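PDB 6K10: aldehyde dehydrogenase from Staphylococcus aureus, which catalyses the NAD-dependent oxidation of 4,4'-diaponeurosporenal to 4,4'-diaponeurosporenoic acid, a step in the biosynthesis of the carotenoid staphyloxanthin. Local coordinates for residues V128-P131 against L132-A135; L404-P407 against K408-F411. The protein carries 1 engineered substitution. All coordinates share one frame; numbering follows the deposited sequence.

Contact 1. Residues V128-P131 against L132-A135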
# COMPACT_ATOMS: atom_id res chain seq x y z
N VAL A 128 5.35 -8.96 17.19
CA VAL A 128 6.25 -7.83 17.39
C VAL A 128 7.44 -7.89 16.44
O VAL A 128 7.77 -6.90 15.78
CB VAL A 128 6.71 -7.76 18.87
CG1 VAL A 128 7.96 -6.90 18.99
CG2 VAL A 128 5.61 -7.21 19.76
N PHE A 129 8.07 -9.06 16.33
CA PHE A 129 9.41 -9.09 15.75
C PHE A 129 9.44 -9.32 14.24
O PHE A 129 10.37 -8.84 13.58
CB PHE A 129 10.27 -10.12 16.48
CG PHE A 129 10.70 -9.67 17.85
CD1 PHE A 129 11.82 -8.88 17.99
CD2 PHE A 129 9.99 -10.01 18.99
CE1 PHE A 129 12.24 -8.43 19.23
CE2 PHE A 129 10.40 -9.56 20.24
CZ PHE A 129 11.53 -8.77 20.35
N GLU A 130 8.45 -10.01 13.67
CA GLU A 130 8.42 -10.08 12.21
C GLU A 130 8.21 -8.71 11.57
O GLU A 130 8.94 -8.38 10.62
CB GLU A 130 7.38 -11.11 11.74
CG GLU A 130 7.28 -11.19 10.22
CD GLU A 130 8.64 -11.39 9.55
OE1 GLU A 130 8.88 -10.76 8.49
OE2 GLU A 130 9.47 -12.17 10.07
N PRO A 131 7.27 -7.87 12.03
CA PRO A 131 7.28 -6.48 11.53
C PRO A 131 8.58 -5.76 11.82
O PRO A 131 9.09 -5.03 10.96
CB PRO A 131 6.08 -5.83 12.24
CG PRO A 131 5.25 -6.93 12.72
CD PRO A 131 6.15 -8.10 12.97
N LEU A 132 9.14 -5.94 13.02
CA LEU A 132 10.35 -5.22 13.40
C LEU A 132 11.50 -5.53 12.46
O LEU A 132 12.27 -4.64 12.08
CB LEU A 132 10.74 -5.56 14.84
CG LEU A 132 11.94 -4.78 15.37
CD1 LEU A 132 11.60 -3.30 15.51
CD2 LEU A 132 12.44 -5.35 16.69
N ILE A 133 11.66 -6.81 12.08
CA ILE A 133 12.70 -7.19 11.13
C ILE A 133 12.58 -6.35 9.86
O ILE A 133 13.57 -5.80 9.36
CB ILE A 133 12.62 -8.69 10.81
CG1 ILE A 133 12.92 -9.52 12.06
CG2 ILE A 133 13.59 -9.04 9.70
CD1 ILE A 133 12.45 -10.96 11.94
N GLY A 134 11.36 -6.24 9.33
CA GLY A 134 11.16 -5.41 8.15
C GLY A 134 11.51 -3.96 8.40
O GLY A 134 12.18 -3.32 7.58
N ALA A 135 11.07 -3.42 9.54
CA ALA A 135 11.37 -2.03 9.86
C ALA A 135 12.87 -1.81 9.99
O ALA A 135 13.41 -0.82 9.48
CB ALA A 135 10.65 -1.62 11.15
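Leu132 lies alongside Phe129 on one flank of helix 126-138, the two side chains pointing the same way one turn apart. Followed outward, Leu132 begins among carbonyls: its CB sits 3.4 Å from Val128 O and nearly as close to Phe129 O. From there CG stands anti to the backbone N (chi1 -176°), and this swing carries CD2 to the phenylalanine ring, 3.8 Å from Phe129 CD1 and slightly farther from CE1. The leucine side chain also packs on Ala142 and Ile144 of strand 141-145. Phe129 reaches helix 151-164 at Ile157 and Ile161, while Val128 CG1 lies over one ring face, offset toward the rim.

On another flank Ile133 places CG1 3.0 Å from Phe129 O, a tight fit, and its CD1 comes 3.7 Å from Glu130 OE2. That carboxylate is buried but not stranded, because OE1 is hydrogen-bonded to Ser427 and OE2 to Ser77 of helix 63-89.

Beneath the side chains runs the i to i+4 pattern of an alpha helix. Ile133 N bonds Phe129 O at 2.8 Å, Ala135 N bonds Pro131 O at 2.9 Å, and Leu132 N reaches Val128 O at 3.2 Å. The bond from Gly134 N to Glu130 O is weak at 3.5 Å, next to the kink at Pro131, whose nitrogen has no hydrogen to give to the preceding turn. These residues belong to helix 126-138, the helix of a beta-alpha-beta unit with strands 104-118 and 141-145, within the aldehyde dehydrogenase fold.

Contact 2. Residues L404-P407 against K408-F411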
# COMPACT_ATOMS: atom_id res chain seq x y z
N LEU A 404 0.90 -19.19 5.69
CA LEU A 404 1.72 -18.20 6.39
C LEU A 404 3.16 -18.64 6.55
O LEU A 404 4.02 -17.80 6.86
CB LEU A 404 1.13 -17.91 7.78
CG LEU A 404 0.02 -16.87 7.93
CD1 LEU A 404 -1.20 -17.23 7.09
CD2 LEU A 404 -0.37 -16.72 9.39
N ALA A 405 3.45 -19.92 6.36
CA ALA A 405 4.78 -20.46 6.64
C ALA A 405 5.73 -20.34 5.46
O ALA A 405 6.92 -20.63 5.62
CB ALA A 405 4.67 -21.93 7.05
N ASN A 406 5.25 -19.91 4.30
CA ASN A 406 6.14 -19.62 3.19
C ASN A 406 6.41 -18.12 3.17
O ASN A 406 5.51 -17.34 2.83
CB ASN A 406 5.53 -20.06 1.86
CG ASN A 406 6.50 -19.96 0.70
OD1 ASN A 406 7.58 -19.37 0.82
ND2 ASN A 406 6.12 -20.53 -0.44
N PRO A 407 7.62 -17.67 3.53
CA PRO A 407 7.89 -16.22 3.54
C PRO A 407 7.86 -15.58 2.17
O PRO A 407 7.86 -14.35 2.08
CB PRO A 407 9.29 -16.13 4.17
CG PRO A 407 9.93 -17.43 3.82
CD PRO A 407 8.83 -18.46 3.84
N LYS A 408 7.83 -16.38 1.10
CA LYS A 408 7.70 -15.85 -0.26
C LYS A 408 6.25 -15.54 -0.62
O LYS A 408 6.00 -15.00 -1.70
CB LYS A 408 8.29 -16.85 -1.25
CG LYS A 408 9.80 -16.94 -1.17
CD LYS A 408 10.39 -17.65 -2.37
CE LYS A 408 11.91 -17.66 -2.26
NZ LYS A 408 12.53 -18.75 -3.06
N LEU A 409 5.30 -15.87 0.26
CA LEU A 409 3.89 -15.56 0.06
C LEU A 409 3.53 -14.35 0.91
O LEU A 409 3.71 -14.40 2.13
CB LEU A 409 3.02 -16.75 0.45
CG LEU A 409 3.02 -17.96 -0.49
CD1 LEU A 409 2.09 -19.03 0.06
CD2 LEU A 409 2.61 -17.58 -1.90
N PRO A 410 3.03 -13.26 0.34
CA PRO A 410 2.59 -12.14 1.17
C PRO A 410 1.43 -12.56 2.07
O PRO A 410 0.57 -13.35 1.67
CB PRO A 410 2.15 -11.08 0.15
CG PRO A 410 1.84 -11.86 -1.08
CD PRO A 410 2.82 -12.99 -1.10
N PHE A 411 1.43 -12.05 3.29
CA PHE A 411 0.41 -12.37 4.28
C PHE A 411 -0.32 -11.10 4.66
O PHE A 411 0.28 -10.17 5.19
CB PHE A 411 1.03 -13.03 5.52
CG PHE A 411 0.06 -13.17 6.66
CD1 PHE A 411 -1.20 -13.70 6.47
CD2 PHE A 411 0.41 -12.74 7.94
CE1 PHE A 411 -2.10 -13.82 7.52
CE2 PHE A 411 -0.48 -12.86 8.99
CZ PHE A 411 -1.73 -13.40 8.78
O HOH W 1 3.62 -15.94 4.25
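Leu404 lies over one face of the Phe411 ring in a CH-pi contact: CG stands 3.7 Å from the centroid of the Phe411 ring, only 12° off the ring normal. Its two methyls spread over the same face, Leu404 CD1 meeting Phe411 CE1 at 3.6 Å, and Leu404 CD2 standing as close to Phe411 CZ. Phe411 is turned to this position by a CG anti to the backbone N (chi1 170°), and its ring also meets His423.

Between the two residues the chain reverses in a turn. Asn406 to Leu409 form a type I beta turn, closed by Leu409 N bonding Asn406 O at 3.0 Å. The same asparagine also holds the amide two residues on: Lys408 N donates to Asn406 OD1 at 3.0 Å, from above the plane of the side-chain amide, which makes an Asx turn. Asn406 CB meanwhile packs against Leu409 CD1. Inside the loop a water lies 2.7 Å from Asn406 O and 2.6 Å from Leu409 O, hydrogen-bonded to both and linking the two ends of the turn.

Farther out, the second subunit fixes the polar ends. Asn406 ND2 bonds Ser105 OG and Asp95 O of that subunit, and Lys408, extended beyond CG, sets NZ in a salt bridge with Asp95 of the second subunit. The result is an Asx turn overlapping a type I beta turn at the dimer interface, in a loop whose Phe411 end borders the predicted active site: the Phe411 side chain lies about 4 Å from those of Glu217, predicted to be catalytic, and Ser251, the engineered residue at the other predicted active-site position.

How the contacts relate
Contacts 1 and 2 illustrate how a kinked helix and an irregular loop can both lie near one predicted active site. Their centres lie about 14 Å apart, and their nearest atoms about 7 Å, so they do not touch directly. His423 bridges the gap: it touches Glu130 of contact 1 and both Leu404 and Phe411 of contact 2. Each contact also approaches Glu217, the predicted catalytic residue, from its own element, with the side chain of Pro131 about 8 Å from that of Glu217 and the side chain of Phe411 about 4 Å. Segments 128-131 and 132-135 touch no other chain, whereas segments 404-407 and 408-411 meet the second subunit.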